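Local structure of penicillin binding protein 2X (Streptococcus thermophilus, 5U47) at residues L302-N307 with K369-Y374; S376-G381 with K459-Q464; G309-N314 with T360-A365; G294-V299 with R421-I426. The protein probably cross-links the peptides of adjacent glycan strands in septal cell-wall peptidoglycan as a penicillin-binding transpeptidase of the division machinery. The protein carries 1 engineered substitution. One frame throughout, in Å; residues are numbered along the deposited sequence.

Contact 1: residues L302-N307 with K369-Y374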
loop_
_atom_site.group_PDB
_atom_site.type_symbol
_atom_site.label_atom_id
_atom_site.label_comp_id
_atom_site.label_asym_id
_atom_site.label_seq_id
_atom_site.Cartn_x
_atom_site.Cartn_y
_atom_site.Cartn_z
ATOM N N LEU A 302 -13.681 0.780 -22.967
ATOM C CA LEU A 302 -13.909 -0.309 -23.892
ATOM C C LEU A 302 -14.708 -1.436 -23.254
ATOM O O LEU A 302 -15.616 -1.971 -23.892
ATOM C CB LEU A 302 -12.583 -0.857 -24.417
ATOM C CG LEU A 302 -12.676 -2.022 -25.408
ATOM C CD1 LEU A 302 -13.433 -1.616 -26.657
ATOM C CD2 LEU A 302 -11.294 -2.518 -25.781
ATOM N N SER A 303 -14.381 -1.789 -22.005
ATOM C CA SER A 303 -15.106 -2.872 -21.321
ATOM C C SER A 303 -16.579 -2.519 -21.151
ATOM O O SER A 303 -17.439 -3.391 -21.256
ATOM C CB SER A 303 -14.503 -3.215 -19.956
ATOM O OG SER A 303 -14.716 -2.197 -18.994
ATOM N N ALA A 304 -16.844 -1.245 -20.867
ATOM C CA ALA A 304 -18.210 -0.748 -20.686
ATOM C C ALA A 304 -18.977 -0.775 -22.011
ATOM O O ALA A 304 -20.143 -1.178 -22.062
ATOM C CB ALA A 304 -18.193 0.659 -20.112
ATOM N N ALA A 305 -18.316 -0.339 -23.079
ATOM C CA ALA A 305 -18.930 -0.351 -24.402
ATOM C C ALA A 305 -19.301 -1.773 -24.799
ATOM O O ALA A 305 -20.386 -2.005 -25.348
ATOM C CB ALA A 305 -17.996 0.260 -25.437
ATOM N N ILE A 306 -18.411 -2.726 -24.525
ATOM C CA ILE A 306 -18.683 -4.127 -24.866
ATOM C C ILE A 306 -19.823 -4.656 -24.003
ATOM O O ILE A 306 -20.748 -5.300 -24.516
ATOM C CB ILE A 306 -17.425 -5.006 -24.738
ATOM C CG1 ILE A 306 -16.400 -4.582 -25.806
ATOM C CG2 ILE A 306 -17.788 -6.483 -24.895
ATOM C CD1 ILE A 306 -15.029 -5.208 -25.648
ATOM N N ASN A 307 -19.761 -4.359 -22.706
ATOM C CA ASN A 307 -20.790 -4.791 -21.755
ATOM C C ASN A 307 -22.176 -4.153 -22.047
ATOM O O ASN A 307 -23.199 -4.771 -21.800
ATOM C CB ASN A 307 -20.390 -4.461 -20.320
ATOM C CG ASN A 307 -21.131 -5.311 -19.316
ATOM O OD1 ASN A 307 -20.954 -6.529 -19.285
ATOM N ND2 ASN A 307 -21.952 -4.686 -18.486
ATOM N N LYS A 369 -25.012 9.280 -19.023
ATOM C CA LYS A 369 -25.597 8.622 -17.851
ATOM C C LYS A 369 -25.022 7.214 -17.641
ATOM O O LYS A 369 -24.610 6.852 -16.513
ATOM C CB LYS A 369 -27.117 8.570 -18.004
ATOM C CG LYS A 369 -27.867 7.743 -16.986
ATOM C CD LYS A 369 -29.346 7.737 -17.336
ATOM C CE LYS A 369 -30.117 6.679 -16.566
ATOM N NZ LYS A 369 -29.915 6.788 -15.101
ATOM N N VAL A 370 -24.999 6.434 -18.722
ATOM C CA VAL A 370 -24.476 5.068 -18.688
ATOM C C VAL A 370 -22.977 5.061 -18.346
ATOM O O VAL A 370 -22.554 4.379 -17.408
ATOM C CB VAL A 370 -24.748 4.330 -20.023
ATOM C CG1 VAL A 370 -23.995 3.003 -20.077
ATOM C CG2 VAL A 370 -26.254 4.087 -20.203
ATOM N N TRP A 371 -22.179 5.826 -19.088
ATOM C CA TRP A 371 -20.742 5.893 -18.812
ATOM C C TRP A 371 -20.459 6.331 -17.368
ATOM O O TRP A 371 -19.620 5.725 -16.680
ATOM C CB TRP A 371 -20.021 6.798 -19.820
ATOM C CG TRP A 371 -18.536 7.015 -19.541
ATOM C CD1 TRP A 371 -17.886 8.214 -19.454
ATOM C CD2 TRP A 371 -17.543 6.006 -19.272
ATOM N NE1 TRP A 371 -16.547 8.015 -19.160
ATOM C CE2 TRP A 371 -16.316 6.670 -19.047
ATOM C CE3 TRP A 371 -17.575 4.606 -19.199
ATOM C CZ2 TRP A 371 -15.134 5.981 -18.757
ATOM C CZ3 TRP A 371 -16.409 3.925 -18.904
ATOM C CH2 TRP A 371 -15.201 4.610 -18.692
ATOM N N SER A 372 -21.156 7.356 -16.904
ATOM C CA SER A 372 -20.946 7.861 -15.556
ATOM C C SER A 372 -21.268 6.772 -14.486
ATOM O O SER A 372 -20.598 6.685 -13.429
ATOM C CB SER A 372 -21.764 9.136 -15.338
ATOM O OG SER A 372 -21.655 9.583 -13.992
ATOM N N ASN A 373 -22.259 5.939 -14.791
ATOM C CA ASN A 373 -22.631 4.841 -13.916
ATOM C C ASN A 373 -21.548 3.745 -13.937
ATOM O O ASN A 373 -21.306 3.108 -12.914
ATOM C CB ASN A 373 -23.976 4.252 -14.327
ATOM C CG ASN A 373 -24.512 3.279 -13.308
ATOM O OD1 ASN A 373 -24.675 2.095 -13.599
ATOM N ND2 ASN A 373 -24.742 3.763 -12.081
ATOM N N TYR A 374 -20.922 3.509 -15.097
ATOM C CA TYR A 374 -19.810 2.533 -15.167
ATOM C C TYR A 374 -18.641 2.987 -14.315
ATOM O O TYR A 374 -18.027 2.165 -13.633
ATOM C CB TYR A 374 -19.353 2.209 -16.601
ATOM C CG TYR A 374 -20.175 1.124 -17.266
ATOM C CD1 TYR A 374 -20.025 -0.208 -16.889
ATOM C CD2 TYR A 374 -21.100 1.417 -18.280
ATOM C CE1 TYR A 374 -20.774 -1.214 -17.476
ATOM C CE2 TYR A 374 -21.850 0.412 -18.878
ATOM C CZ TYR A 374 -21.681 -0.901 -18.470
ATOM O OH TYR A 374 -22.416 -1.918 -19.045
#
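Ala-304 and Tyr-374 meet where helix 297-308 crosses helix 368-377; over these short segments the axes come within 10.4 Å, with 121° between their N-to-C directions. The apolar part of the contact is carried by one methyl group. CB of Ala-304 sits over a face of the Tyr-374 ring, 3.6 Å from its centroid and displaced toward the CG side, a CH-pi contact whose closest pair is Ala-304 CB to Tyr-374 CG at 3.5 Å. The same methyl also meets the rim of the Trp-371 indole, near the indole plane, with Ala-304 CB 3.9 Å from Trp-371 CZ3. One small side chain thus touches two aromatic groups of the facing helix, one over its face and the other at its edge.

The polar part is a single hydrogen bond. Asn-307 ND2 donates to Tyr-374 OH over 2.9 Å, nearly straight at 167°, and the hydroxyl lies close to the amide plane. The amide and phenol ring planes stand almost perpendicular, and ND2 approaches at the edge of the ring. With CG anti to the backbone N (chi1 -159°), the Asn-307 amide reaches across to the phenol oxygen while its OD1 accepts from the backbone N of Ser-462. Both ends of the amide are therefore engaged, which fixes its flip. The indole is held separately, Trp-371 NE1 being bonded to Ser-406 OG.

Three of the four touching residues are buried, and the contact joins two steeply crossed helices within the helical part of the penicillin-binding transpeptidase domain.

Contact 2: residues S376-G381 with K459-Q464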
loop_
_atom_site.group_PDB
_atom_site.type_symbol
_atom_site.label_atom_id
_atom_site.label_comp_id
_atom_site.label_asym_id
_atom_site.label_seq_id
_atom_site.Cartn_x
_atom_site.Cartn_y
_atom_site.Cartn_z
ATOM N N SER A 376 -18.894 4.721 -11.711
ATOM C CA SER A 376 -19.343 4.531 -10.342
ATOM C C SER A 376 -19.201 3.034 -9.964
ATOM O O SER A 376 -18.715 2.712 -8.877
ATOM C CB SER A 376 -20.775 5.051 -10.185
ATOM O OG SER A 376 -21.159 5.017 -8.827
ATOM N N LEU A 377 -19.568 2.131 -10.874
ATOM C CA LEU A 377 -19.402 0.685 -10.643
ATOM C C LEU A 377 -17.924 0.298 -10.478
ATOM O O LEU A 377 -17.598 -0.629 -9.734
ATOM C CB LEU A 377 -20.015 -0.116 -11.780
ATOM C CG LEU A 377 -21.547 -0.104 -11.914
ATOM C CD1 LEU A 377 -21.948 -0.881 -13.148
ATOM C CD2 LEU A 377 -22.231 -0.690 -10.687
ATOM N N TYR A 378 -17.054 1.006 -11.207
ATOM C CA TYR A 378 -15.604 0.850 -11.099
ATOM C C TYR A 378 -15.047 1.582 -9.845
ATOM O O TYR A 378 -13.848 1.510 -9.561
ATOM C CB TYR A 378 -14.899 1.311 -12.375
ATOM C CG TYR A 378 -14.734 0.237 -13.441
ATOM C CD1 TYR A 378 -13.843 -0.818 -13.244
ATOM C CD2 TYR A 378 -15.408 0.310 -14.671
ATOM C CE1 TYR A 378 -13.646 -1.786 -14.212
ATOM C CE2 TYR A 378 -15.224 -0.659 -15.651
ATOM C CZ TYR A 378 -14.333 -1.705 -15.423
ATOM O OH TYR A 378 -14.128 -2.690 -16.379
ATOM N N LYS A 379 -15.930 2.303 -9.154
ATOM C CA LYS A 379 -15.659 2.984 -7.879
ATOM C C LYS A 379 -14.732 4.190 -7.893
ATOM O O LYS A 379 -14.172 4.572 -6.835
ATOM C CB LYS A 379 -15.211 1.986 -6.793
ATOM C CG LYS A 379 -16.263 0.951 -6.444
ATOM C CD LYS A 379 -15.778 0.050 -5.318
ATOM C CE LYS A 379 -16.824 -0.984 -4.942
ATOM N NZ LYS A 379 -18.000 -0.379 -4.258
ATOM N N PHE A 380 -14.552 4.789 -9.063
ATOM C CA PHE A 380 -13.774 6.019 -9.131
ATOM C C PHE A 380 -14.444 7.084 -8.287
ATOM O O PHE A 380 -15.683 7.117 -8.169
ATOM C CB PHE A 380 -13.548 6.449 -10.567
ATOM C CG PHE A 380 -12.630 5.519 -11.300
ATOM C CD1 PHE A 380 -11.288 5.503 -10.992
ATOM C CD2 PHE A 380 -13.115 4.624 -12.248
ATOM C CE1 PHE A 380 -10.416 4.643 -11.634
ATOM C CE2 PHE A 380 -12.249 3.751 -12.899
ATOM C CZ PHE A 380 -10.897 3.764 -12.592
ATOM N N GLY A 381 -13.620 7.902 -7.633
ATOM C CA GLY A 381 -14.108 8.922 -6.699
ATOM C C GLY A 381 -14.321 8.385 -5.274
ATOM O O GLY A 381 -14.659 9.148 -4.366
ATOM N N LYS A 459 -18.747 -6.116 -9.427
ATOM C CA LYS A 459 -18.692 -6.717 -10.747
ATOM C C LYS A 459 -19.150 -5.682 -11.775
ATOM O O LYS A 459 -20.328 -5.635 -12.144
ATOM C CB LYS A 459 -19.535 -7.994 -10.802
ATOM C CG LYS A 459 -19.362 -8.684 -12.140
ATOM C CD LYS A 459 -19.832 -10.111 -12.168
ATOM C CE LYS A 459 -19.503 -10.718 -13.522
ATOM N NZ LYS A 459 -20.273 -11.968 -13.716
ATOM N N PRO A 460 -18.221 -4.829 -12.218
ATOM C CA PRO A 460 -18.591 -3.778 -13.153
ATOM C C PRO A 460 -18.993 -4.258 -14.556
ATOM O O PRO A 460 -19.848 -3.632 -15.168
ATOM C CB PRO A 460 -17.345 -2.888 -13.227
ATOM C CG PRO A 460 -16.313 -3.494 -12.387
ATOM C CD PRO A 460 -16.859 -4.673 -11.673
ATOM N N VAL A 461 -18.396 -5.353 -15.039
ATOM C CA VAL A 461 -18.690 -5.877 -16.384
ATOM C C VAL A 461 -18.752 -7.397 -16.366
ATOM O O VAL A 461 -18.343 -8.036 -15.403
ATOM C CB VAL A 461 -17.636 -5.407 -17.428
ATOM C CG1 VAL A 461 -17.614 -3.887 -17.527
ATOM C CG2 VAL A 461 -16.250 -5.929 -17.089
ATOM N N SER A 462 -19.295 -7.970 -17.430
ATOM C CA SER A 462 -19.410 -9.410 -17.545
ATOM C C SER A 462 -18.052 -10.062 -17.816
ATOM O O SER A 462 -17.073 -9.401 -18.186
ATOM C CB SER A 462 -20.354 -9.768 -18.687
ATOM O OG SER A 462 -19.763 -9.461 -19.949
ATOM N N LYS A 463 -18.019 -11.367 -17.637
ATOM C CA LYS A 463 -16.838 -12.176 -17.922
ATOM C C LYS A 463 -16.467 -12.043 -19.410
ATOM O O LYS A 463 -15.281 -11.906 -19.766
ATOM C CB LYS A 463 -17.160 -13.631 -17.591
ATOM C CG LYS A 463 -16.137 -14.660 -18.027
ATOM C CD LYS A 463 -16.614 -16.041 -17.594
ATOM C CE LYS A 463 -15.776 -17.154 -18.182
ATOM N NZ LYS A 463 -14.366 -17.057 -17.763
ATOM N N GLN A 464 -17.489 -12.094 -20.266
ATOM C CA GLN A 464 -17.272 -11.991 -21.706
ATOM C C GLN A 464 -16.707 -10.612 -22.084
ATOM O O GLN A 464 -15.779 -10.522 -22.887
ATOM C CB GLN A 464 -18.566 -12.298 -22.477
ATOM C CG GLN A 464 -18.400 -12.293 -23.988
ATOM C CD GLN A 464 -19.683 -12.611 -24.733
ATOM O OE1 GLN A 464 -20.683 -13.003 -24.137
ATOM N NE2 GLN A 464 -19.657 -12.438 -26.051
#
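Pro-460 sets its CB-CG edge on a face of the Tyr-378 ring and also meets Leu-377, so that two successive residues at the end of helix 368-377 pack on one proline. Its CB stands 3.7 Å from the centroid of the Tyr-378 ring and only 4° off the ring normal, a CH-pi contact centred on the face. CG of Pro-460 leans toward one side of that face, 3.7 Å from Tyr-378 CE1.

The tyrosine side chain leaves its backbone alongside the gap, and its ring end then comes up to the other segment. A chi1 of -89° and a chi2 of -70° present the broad side of the ring to the proline and carry the phenol oxygen on to Val-461, whose two methyls CG1 and CG2 both lie 3.9 Å from Tyr-378 OH. That hydroxyl finds its polar partner in Ser-303 OG. Leu-377, with CG anti to its carbonyl carbon, contributes CB, 4.1 Å from Pro-460 CB, and brings CD1 within 4.0 Å of Pro-460 O.

The backbones turn on both sides: Lys-379, at positive phi, closes the helix in a Schellman motif, and Ser-462 is the N-cap of helix 463-478, its OG accepting from the N of Ala-465.

Chemically, the contact is dispersion and CH-pi packing, without a direct polar bond between the segments; the phenol can pack its face on proline carbons while its OH stays hydrogen-bonded elsewhere.

Contact 3: residues G309-N314 with T360-A365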
loop_
_atom_site.group_PDB
_atom_site.type_symbol
_atom_site.label_atom_id
_atom_site.label_comp_id
_atom_site.label_asym_id
_atom_site.label_seq_id
_atom_site.Cartn_x
_atom_site.Cartn_y
_atom_site.Cartn_z
ATOM N N GLY A 309 -23.306 -3.461 -24.948
ATOM C CA GLY A 309 -23.775 -3.947 -26.235
ATOM C C GLY A 309 -23.614 -2.891 -27.329
ATOM O O GLY A 309 -24.132 -3.060 -28.435
ATOM N N SER A 310 -22.881 -1.812 -27.038
ATOM C CA SER A 310 -22.706 -0.706 -27.994
ATOM C C SER A 310 -21.278 -0.623 -28.568
ATOM O O SER A 310 -20.681 0.469 -28.672
ATOM C CB SER A 310 -23.124 0.620 -27.344
ATOM O OG SER A 310 -22.378 0.882 -26.169
ATOM N N PHE A 311 -20.739 -1.787 -28.935
ATOM C CA PHE A 311 -19.425 -1.862 -29.547
ATOM C C PHE A 311 -19.454 -2.791 -30.756
ATOM O O PHE A 311 -19.658 -3.994 -30.624
ATOM C CB PHE A 311 -18.374 -2.349 -28.553
ATOM C CG PHE A 311 -16.989 -2.388 -29.124
ATOM C CD1 PHE A 311 -16.210 -1.243 -29.163
ATOM C CD2 PHE A 311 -16.469 -3.562 -29.639
ATOM C CE1 PHE A 311 -14.932 -1.270 -29.698
ATOM C CE2 PHE A 311 -15.195 -3.595 -30.171
ATOM C CZ PHE A 311 -14.427 -2.448 -30.207
ATOM N N ASN A 312 -19.284 -2.206 -31.935
ATOM C CA ASN A 312 -19.164 -2.966 -33.158
ATOM C C ASN A 312 -17.695 -2.773 -33.518
ATOM O O ASN A 312 -17.307 -1.672 -33.914
ATOM C CB ASN A 312 -20.089 -2.423 -34.234
ATOM C CG ASN A 312 -20.075 -3.269 -35.492
ATOM O OD1 ASN A 312 -19.102 -3.978 -35.779
ATOM N ND2 ASN A 312 -21.157 -3.197 -36.253
ATOM N N PRO A 313 -16.860 -3.831 -33.361
ATOM C CA PRO A 313 -15.413 -3.664 -33.614
ATOM C C PRO A 313 -15.063 -3.203 -35.025
ATOM O O PRO A 313 -14.091 -2.461 -35.199
ATOM C CB PRO A 313 -14.839 -5.077 -33.377
ATOM C CG PRO A 313 -15.993 -6.000 -33.579
ATOM C CD PRO A 313 -17.206 -5.247 -33.112
ATOM N N ASN A 314 -15.874 -3.635 -35.993
ATOM C CA ASN A 314 -15.658 -3.387 -37.413
ATOM C C ASN A 314 -16.170 -2.056 -37.941
ATOM O O ASN A 314 -15.691 -1.592 -38.978
ATOM C CB ASN A 314 -16.325 -4.513 -38.201
ATOM C CG ASN A 314 -15.890 -5.882 -37.716
ATOM O OD1 ASN A 314 -14.781 -6.041 -37.210
ATOM N ND2 ASN A 314 -16.767 -6.874 -37.855
ATOM N N THR A 360 -14.181 8.691 -27.568
ATOM C CA THR A 360 -15.233 9.662 -27.287
ATOM C C THR A 360 -16.529 9.263 -28.021
ATOM O O THR A 360 -17.606 9.357 -27.457
ATOM C CB THR A 360 -14.792 11.064 -27.674
ATOM O OG1 THR A 360 -13.616 11.396 -26.930
ATOM C CG2 THR A 360 -15.900 12.082 -27.386
ATOM N N MET A 361 -16.410 8.792 -29.261
ATOM C CA MET A 361 -17.585 8.316 -29.998
ATOM C C MET A 361 -18.270 7.153 -29.262
ATOM O O MET A 361 -19.503 7.104 -29.190
ATOM C CB MET A 361 -17.218 7.915 -31.436
ATOM C CG MET A 361 -17.003 9.100 -32.358
ATOM S SD MET A 361 -16.239 8.646 -33.931
ATOM C CE MET A 361 -16.448 10.153 -34.877
ATOM N N LEU A 362 -17.476 6.230 -28.708
ATOM C CA LEU A 362 -18.033 5.096 -27.954
ATOM C C LEU A 362 -18.769 5.589 -26.709
ATOM O O LEU A 362 -19.840 5.069 -26.372
ATOM C CB LEU A 362 -16.944 4.078 -27.569
ATOM C CG LEU A 362 -16.349 3.239 -28.709
ATOM C CD1 LEU A 362 -15.251 2.312 -28.198
ATOM C CD2 LEU A 362 -17.444 2.448 -29.422
ATOM N N GLU A 363 -18.193 6.599 -26.049
ATOM C CA GLU A 363 -18.803 7.228 -24.870
ATOM C C GLU A 363 -20.157 7.863 -25.212
ATOM O O GLU A 363 -21.109 7.720 -24.449
ATOM C CB GLU A 363 -17.869 8.289 -24.272
ATOM C CG GLU A 363 -18.294 8.842 -22.910
ATOM C CD GLU A 363 -19.405 9.888 -22.946
ATOM O OE1 GLU A 363 -19.469 10.694 -23.884
ATOM O OE2 GLU A 363 -20.219 9.908 -22.000
ATOM N N GLN A 364 -20.221 8.554 -26.349
ATOM C CA GLN A 364 -21.463 9.198 -26.798
ATOM C C GLN A 364 -22.526 8.169 -27.192
ATOM O O GLN A 364 -23.712 8.400 -26.995
ATOM C CB GLN A 364 -21.193 10.150 -27.968
ATOM C CG GLN A 364 -20.359 11.372 -27.604
ATOM C CD GLN A 364 -20.125 12.310 -28.778
ATOM O OE1 GLN A 364 -20.622 12.093 -29.884
ATOM N NE2 GLN A 364 -19.364 13.364 -28.535
ATOM N N ALA A 365 -22.082 7.033 -27.728
ATOM C CA ALA A 365 -22.988 5.947 -28.154
ATOM C C ALA A 365 -23.660 5.265 -26.973
ATOM O O ALA A 365 -24.779 4.792 -27.090
ATOM C CB ALA A 365 -22.236 4.912 -28.978
HETATM O O HOH W 1 -20.263 2.398 -26.831
#
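Phe-311 and Leu-362 meet obliquely, the leucine methyls coming to the edge of the phenyl ring. Leu-362 CD1 lies in the ring plane, 3.8 Å from Phe-311 CD1 and 3.9 Å from Phe-311 CE1, so it touches one C-H side of the ring. Leu-362 CD2 is shared, 3.9 Å from both Phe-311 CD1 and Ser-310 O, so both methyls reach the ring and one also reaches the main chain.

Torsions account for the meeting. Phe-311 has CG opposite its backbone N (chi1 -178°), which swings the ring from the loop toward the helix, and Leu-362 has an extended chi2 of 178° that sends its methyls out to meet it. Elsewhere the ring is packed on Leu-302, Ala-305 and Ile-306 of helix 297-308, and it makes an edge-to-face pair with Tyr-472.

Beside this apolar meeting, a water joins the two backbones. It donates to Ser-310 O and to Leu-362 O and is also bonded to Ser-310 OG, all three at 2.7 Å. The three short bonds locate it well, and Ser-310 OG is in turn bonded to Asn-308 ND2. No direct hydrogen bond joins the segments, so the water supplies their polar link.

The loop is shaped at both ends: Gly-309, with positive phi, ends helix 297-308 in a Schellman motif, and Asn-312 OD1 accepts from Asn-314 N in an Asx turn. Water-bridged packing of a helix-terminating loop on helix 356-366 results, at the partly buried margin of the helical region of the transpeptidase domain.

Contact 4: residues G294-V299 with R421-I426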
loop_
_atom_site.group_PDB
_atom_site.type_symbol
_atom_site.label_atom_id
_atom_site.label_comp_id
_atom_site.label_asym_id
_atom_site.label_seq_id
_atom_site.Cartn_x
_atom_site.Cartn_y
_atom_site.Cartn_z
ATOM N N GLY A 294 -5.132 9.462 -17.966
ATOM C CA GLY A 294 -4.933 9.357 -19.401
ATOM C C GLY A 294 -5.476 8.039 -19.954
ATOM O O GLY A 294 -6.312 7.370 -19.325
ATOM N N SER A 295 -4.928 7.646 -21.098
ATOM C CA SER A 295 -5.453 6.544 -21.914
ATOM C C SER A 295 -5.583 5.119 -21.386
ATOM O O SER A 295 -6.214 4.309 -22.053
ATOM C CB SER A 295 -4.780 6.557 -23.291
ATOM O OG SER A 295 -5.319 7.623 -24.004
ATOM N N THR A 296 -5.029 4.804 -20.216
ATOM C CA THR A 296 -5.243 3.488 -19.632
ATOM C C THR A 296 -6.710 3.395 -19.235
ATOM O O THR A 296 -7.251 2.292 -19.113
ATOM C CB THR A 296 -4.366 3.244 -18.391
ATOM O OG1 THR A 296 -4.545 4.334 -17.474
ATOM C CG2 THR A 296 -2.904 3.146 -18.796
ATOM N N MET A 297 -7.351 4.555 -19.057
ATOM C CA MET A 297 -8.771 4.593 -18.707
ATOM C C MET A 297 -9.632 4.043 -19.865
ATOM O O MET A 297 -10.737 3.604 -19.635
ATOM C CB MET A 297 -9.229 6.003 -18.296
ATOM C CG MET A 297 -10.683 6.106 -17.856
ATOM S SD MET A 297 -11.108 5.181 -16.352
ATOM C CE MET A 297 -10.270 6.144 -15.112
ATOM N N LYS A 298 -9.098 4.033 -21.085
ATOM C CA LYS A 298 -9.797 3.457 -22.239
ATOM C C LYS A 298 -10.061 1.960 -22.066
ATOM O O LYS A 298 -10.896 1.407 -22.770
ATOM C CB LYS A 298 -9.006 3.677 -23.541
ATOM C CG LYS A 298 -8.807 5.141 -23.899
ATOM C CD LYS A 298 -7.999 5.346 -25.170
ATOM C CE LYS A 298 -8.022 6.829 -25.546
ATOM N NZ LYS A 298 -6.952 7.238 -26.464
ATOM N N VAL A 299 -9.344 1.309 -21.147
ATOM C CA VAL A 299 -9.566 -0.107 -20.852
ATOM C C VAL A 299 -10.954 -0.201 -20.229
ATOM O O VAL A 299 -11.770 -1.027 -20.655
ATOM C CB VAL A 299 -8.484 -0.683 -19.903
ATOM C CG1 VAL A 299 -8.801 -2.103 -19.459
ATOM C CG2 VAL A 299 -7.111 -0.675 -20.571
ATOM N N ARG A 421 -7.315 -1.339 -8.594
ATOM C CA ARG A 421 -8.584 -1.948 -8.218
ATOM C C ARG A 421 -9.459 -2.174 -9.475
ATOM O O ARG A 421 -10.013 -3.255 -9.665
ATOM C CB ARG A 421 -9.306 -1.050 -7.224
ATOM C CG ARG A 421 -10.679 -1.534 -6.812
ATOM C CD ARG A 421 -11.321 -0.614 -5.778
ATOM N NE ARG A 421 -11.459 0.731 -6.305
ATOM C CZ ARG A 421 -11.907 1.801 -5.637
ATOM N NH1 ARG A 421 -11.944 2.968 -6.251
ATOM N NH2 ARG A 421 -12.307 1.730 -4.384
ATOM N N ALA A 422 -9.539 -1.167 -10.332
ATOM C CA ALA A 422 -10.337 -1.250 -11.562
ATOM C C ALA A 422 -9.770 -2.310 -12.492
ATOM O O ALA A 422 -10.532 -3.097 -13.080
ATOM C CB ALA A 422 -10.383 0.105 -12.259
ATOM N N PHE A 423 -8.431 -2.346 -12.606
ATOM C CA PHE A 423 -7.779 -3.337 -13.458
ATOM C C PHE A 423 -8.068 -4.780 -13.024
ATOM O O PHE A 423 -8.102 -5.683 -13.875
ATOM C CB PHE A 423 -6.256 -3.144 -13.538
ATOM C CG PHE A 423 -5.814 -1.870 -14.234
ATOM C CD1 PHE A 423 -6.434 -1.426 -15.398
ATOM C CD2 PHE A 423 -4.711 -1.172 -13.770
ATOM C CE1 PHE A 423 -5.990 -0.268 -16.055
ATOM C CE2 PHE A 423 -4.269 -0.018 -14.417
ATOM C CZ PHE A 423 -4.916 0.432 -15.552
ATOM N N THR A 424 -8.294 -5.013 -11.728
ATOM C CA THR A 424 -8.561 -6.378 -11.296
ATOM C C THR A 424 -9.838 -6.946 -11.930
ATOM O O THR A 424 -9.906 -8.145 -12.138
ATOM C CB THR A 424 -8.653 -6.567 -9.751
ATOM O OG1 THR A 424 -9.731 -5.782 -9.224
ATOM C CG2 THR A 424 -7.393 -6.196 -9.083
ATOM N N ALA A 425 -10.846 -6.109 -12.219
ATOM C CA ALA A 425 -12.084 -6.603 -12.818
ATOM C C ALA A 425 -11.813 -7.067 -14.251
ATOM O O ALA A 425 -12.390 -8.026 -14.728
ATOM C CB ALA A 425 -13.162 -5.538 -12.795
ATOM N N ILE A 426 -10.896 -6.391 -14.925
ATOM C CA ILE A 426 -10.520 -6.767 -16.276
ATOM C C ILE A 426 -9.769 -8.099 -16.263
ATOM O O ILE A 426 -10.042 -8.957 -17.099
ATOM C CB ILE A 426 -9.657 -5.668 -16.908
ATOM C CG1 ILE A 426 -10.426 -4.338 -16.953
ATOM C CG2 ILE A 426 -9.170 -6.082 -18.301
ATOM C CD1 ILE A 426 -11.626 -4.323 -17.870
#
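The backbones stay well apart, their nearest CA atoms, those of Val-299 and Ile-426, being 8.1 Å from each other, so side chains make the contact. Val-299 CG1 meets the CG1-CD1 arm of Ile-426, 3.7 Å from Ile-426 CG1 and 3.9 Å from Ile-426 CD1. This branch of the valine lies anti to the backbone N (chi1 173°), which directs it at the facing helix, and the two side chains cross at a slant. One turn back, Thr-296 CB touches the ring of Phe-423 at its edge, near the ring plane, 4.0 Å from CZ. All four residues are buried, and the contact is apolar.

On segment 294-299, Lys-298 NZ donates to Ser-295 OG over 3.0 Å, and also bonds Ser-354 OG and Asn-356 OD1. This pattern is consistent with the SxxK motif of penicillin-binding proteins, whose serine is the one probably acylated by beta-lactams.

Helix 416-427 thus backs the start of helix 297-308 beside the central sheet: Thr-296 touches Ser-529, and Phe-423 touches Val-531 and Met-533, all on strand 526-534, while Val-299 touches Lys-505 of strand 503-510.

How the contacts relate
Helix 297-308 runs through three of the contacts: contact 4 uses its start, contact 1 its later turns, and contact 3 the loop that follows. Contact 2 comes in through helix 368-377, which it shares with contact 1; their centres are about 8 Å apart, and a probable hydrogen bond of 2.7 Å joins Ser-303 OG to Tyr-378 OH. Contact 3 meets contact 1 through Leu-302 CD1, 3.4 Å from Phe-311 CE1. Ile-426 CD1 links contact 4 to contact 1, lying 3.7 Å from Ser-303 CB. Contact 4 holds the probable SxxK residues; the centre of contact 2 lies about 10 Å, and that of contact 3 about 17 Å, from its centre.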